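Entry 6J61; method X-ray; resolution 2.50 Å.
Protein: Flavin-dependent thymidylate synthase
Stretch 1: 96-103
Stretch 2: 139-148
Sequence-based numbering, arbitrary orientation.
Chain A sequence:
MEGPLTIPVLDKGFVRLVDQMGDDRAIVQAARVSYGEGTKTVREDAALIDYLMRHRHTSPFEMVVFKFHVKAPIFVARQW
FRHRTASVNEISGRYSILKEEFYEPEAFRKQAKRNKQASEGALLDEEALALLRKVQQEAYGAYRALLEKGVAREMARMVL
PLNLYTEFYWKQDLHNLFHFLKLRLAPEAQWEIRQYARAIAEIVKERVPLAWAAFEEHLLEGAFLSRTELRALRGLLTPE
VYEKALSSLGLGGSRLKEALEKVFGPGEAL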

# COMPACT_ATOMS: atom_id res chain seq x y z
N SER A 96 -6.33 28.09 2.07
CA SER A 96 -6.74 28.89 0.91
C SER A 96 -8.24 29.20 0.85
O SER A 96 -9.08 28.46 1.37
N ILE A 97 -8.56 30.34 0.23
CA ILE A 97 -9.95 30.74 0.04
C ILE A 97 -10.37 30.01 -1.24
O ILE A 97 -9.59 29.93 -2.19
N LEU A 98 -11.59 29.49 -1.26
CA LEU A 98 -12.06 28.75 -2.43
C LEU A 98 -12.68 29.60 -3.54
O LEU A 98 -13.54 30.45 -3.31
N LYS A 99 -12.21 29.33 -4.75
CA LYS A 99 -12.65 30.01 -5.96
C LYS A 99 -14.09 29.61 -6.25
O LYS A 99 -14.46 28.46 -6.06
N GLU A 100 -14.90 30.56 -6.69
CA GLU A 100 -16.30 30.27 -6.99
C GLU A 100 -16.49 29.58 -8.34
O GLU A 100 -17.14 30.12 -9.24
N GLU A 101 -15.93 28.39 -8.48
CA GLU A 101 -16.06 27.66 -9.72
C GLU A 101 -16.87 26.40 -9.48
O GLU A 101 -16.54 25.58 -8.63
N PHE A 102 -17.95 26.26 -10.23
CA PHE A 102 -18.81 25.10 -10.09
C PHE A 102 -19.03 24.37 -11.40
O PHE A 102 -19.03 24.97 -12.47
N TYR A 103 -19.21 23.07 -11.28
CA TYR A 103 -19.45 22.23 -12.44
C TYR A 103 -20.93 22.25 -12.80
O TYR A 103 -21.77 21.73 -12.06
N ALA A 139 -25.49 29.28 -1.53
CA ALA A 139 -24.35 28.68 -0.85
C ALA A 139 -23.09 29.52 -0.96
O ALA A 139 -22.43 29.77 0.04
N TYR A 140 -22.73 29.97 -2.16
CA TYR A 140 -21.52 30.77 -2.25
C TYR A 140 -21.77 32.09 -1.54
O TYR A 140 -20.83 32.75 -1.09
N GLY A 141 -23.04 32.47 -1.45
CA GLY A 141 -23.40 33.70 -0.76
C GLY A 141 -23.10 33.52 0.71
O GLY A 141 -22.41 34.34 1.33
N ALA A 142 -23.61 32.43 1.26
CA ALA A 142 -23.40 32.09 2.67
C ALA A 142 -21.90 32.01 2.97
O ALA A 142 -21.43 32.53 3.98
N TYR A 143 -21.16 31.36 2.10
CA TYR A 143 -19.72 31.23 2.27
C TYR A 143 -19.06 32.60 2.40
O TYR A 143 -18.25 32.82 3.30
N ARG A 144 -19.39 33.52 1.49
CA ARG A 144 -18.83 34.87 1.52
C ARG A 144 -19.24 35.58 2.81
O ARG A 144 -18.39 36.14 3.51
N ALA A 145 -20.53 35.55 3.12
CA ALA A 145 -21.06 36.17 4.32
C ALA A 145 -20.28 35.70 5.54
O ALA A 145 -19.70 36.51 6.28
N LEU A 146 -20.26 34.38 5.74
CA LEU A 146 -19.55 33.77 6.86
C LEU A 146 -18.12 34.27 6.96
O LEU A 146 -17.65 34.61 8.05
N LEU A 147 -17.43 34.31 5.83
CA LEU A 147 -16.05 34.77 5.81
C LEU A 147 -15.94 36.21 6.30
O LEU A 147 -15.04 36.53 7.09
N GLU A 148 -16.84 37.07 5.84
CA GLU A 148 -16.82 38.47 6.24
C GLU A 148 -17.04 38.68 7.74
O GLU A 148 -16.57 39.67 8.31

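Residues 139-148 are helical; 96-103 form no regular helix or strand. Two tyrosine hydroxyls of the helix bond to the backbone of Leu98. Ala139 makes no contact. Tyr140, the residue with the largest covered area (99 Å²), points toward the loop with chi1 t (-159°) and chi2 78°. Its hydroxyl donates to the loop backbone, with Tyr140 OH to Leu98 O at 2.8 Å. Over one ring face lies Glu100 (chi1 and chi2 both t): Glu100 CG sits 3.4 Å from the Tyr140 ring centroid, 9° off the normal, a CH-pi contact. Phe102 (chi1 m) also points inward, its CZ 3.9 Å from Tyr140 CD1.

Gly141 and Ala142 make no contact. One turn on from Ala139, Tyr143 (chi1 t, 177°) points toward the loop and accepts a bond from Leu98 N to Tyr143 OH, 3.1 Å long and nearly straight at 178°. Leu98 is thus held through both its N and its O, while its CA-to-CB bond points sideways (rotamer m, t), with Leu98 CB 4.3 Å from Tyr143 CZ.

Arg144 starts sideways but its end comes nearer; Arg144 NE to Glu100 OE1, at 4.4 Å, is beyond a salt bridge, and Glu100 OE1 is less surely placed. Ala145 and Leu146 are out of reach. Leu147 (m, t) points inward, its CD1 4.4 Å from CG2 of Ile97 (m, t). Glu148 makes no contact.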

# COMPACT_ATOMS: atom_id res chain seq x y z
CB SER A 96 -6.33 28.17 -0.38
OG SER A 96 -4.93 27.95 -0.43
CB ILE A 97 -10.08 32.28 -0.16
CG1 ILE A 97 -9.68 33.01 1.12
CG2 ILE A 97 -11.52 32.65 -0.54
CD1 ILE A 97 -9.85 34.52 1.03
CB LEU A 98 -13.02 27.64 -1.98
CG LEU A 98 -12.38 26.72 -0.93
CD1 LEU A 98 -13.39 25.68 -0.49
CD2 LEU A 98 -11.14 26.06 -1.51
CB LYS A 99 -11.73 29.61 -7.10
CG LYS A 99 -11.69 30.55 -8.28
CD LYS A 99 -10.53 30.20 -9.22
CE LYS A 99 -9.17 30.38 -8.52
NZ LYS A 99 -8.02 30.08 -9.41
CB GLU A 100 -17.15 31.54 -6.96
CG GLU A 100 -18.63 31.23 -7.09
CD GLU A 100 -19.46 32.45 -7.37
OE1 GLU A 100 -19.46 33.37 -6.53
OE2 GLU A 100 -20.13 32.48 -8.42
CB GLU A 101 -14.68 27.32 -10.28
CG GLU A 101 -13.95 28.53 -10.84
CD GLU A 101 -12.52 28.21 -11.24
OE1 GLU A 101 -11.90 29.05 -11.93
OE2 GLU A 101 -12.01 27.13 -10.87
CB PHE A 102 -20.17 25.51 -9.53
CG PHE A 102 -20.10 26.12 -8.18
CD1 PHE A 102 -19.74 27.46 -8.02
CD2 PHE A 102 -20.39 25.37 -7.05
CE1 PHE A 102 -19.68 28.04 -6.76
CE2 PHE A 102 -20.33 25.94 -5.78
CZ PHE A 102 -19.98 27.28 -5.64
CB TYR A 103 -19.04 20.79 -12.14
CG TYR A 103 -19.73 19.79 -13.03
CD1 TYR A 103 -19.55 19.83 -14.42
CD2 TYR A 103 -20.56 18.81 -12.50
CE1 TYR A 103 -20.17 18.91 -15.25
CE2 TYR A 103 -21.19 17.88 -13.32
CZ TYR A 103 -21.00 17.94 -14.70
OH TYR A 103 -21.59 17.00 -15.52
CB ALA A 139 -24.11 27.28 -1.40
CB TYR A 140 -21.10 31.04 -3.69
CG TYR A 140 -19.64 31.41 -3.77
CD1 TYR A 140 -18.66 30.43 -3.68
CD2 TYR A 140 -19.23 32.74 -3.86
CE1 TYR A 140 -17.30 30.76 -3.67
CE2 TYR A 140 -17.87 33.09 -3.86
CZ TYR A 140 -16.92 32.09 -3.76
OH TYR A 140 -15.57 32.40 -3.75
CB ALA A 142 -24.07 30.76 2.98
CB TYR A 143 -19.13 30.49 1.08
CG TYR A 143 -17.63 30.36 1.13
CD1 TYR A 143 -17.01 29.66 2.17
CD2 TYR A 143 -16.84 30.88 0.11
CE1 TYR A 143 -15.62 29.47 2.18
CE2 TYR A 143 -15.45 30.70 0.11
CZ TYR A 143 -14.86 29.99 1.14
OH TYR A 143 -13.50 29.78 1.13
CB ARG A 144 -19.32 35.68 0.31
CG ARG A 144 -18.44 35.53 -0.94
CD ARG A 144 -19.10 36.18 -2.16
NE ARG A 144 -18.26 36.11 -3.36
CZ ARG A 144 -17.13 36.80 -3.52
NH1 ARG A 144 -16.70 37.61 -2.56
NH2 ARG A 144 -16.44 36.69 -4.66
CB ALA A 145 -22.53 35.82 4.47
CB LEU A 146 -19.53 32.26 6.71
CG LEU A 146 -20.83 31.51 6.96
CD1 LEU A 146 -20.71 30.11 6.40
CD2 LEU A 146 -21.14 31.49 8.44
CB LEU A 147 -15.46 34.65 4.40
CG LEU A 147 -15.19 33.23 3.89
CD1 LEU A 147 -14.75 33.25 2.43
CD2 LEU A 147 -14.13 32.59 4.77
CB GLU A 148 -17.85 39.28 5.44
CG GLU A 148 -17.31 39.76 4.09
CD GLU A 148 -18.30 40.60 3.30
OE1 GLU A 148 -18.85 41.58 3.86
OE2 GLU A 148 -18.53 40.29 2.10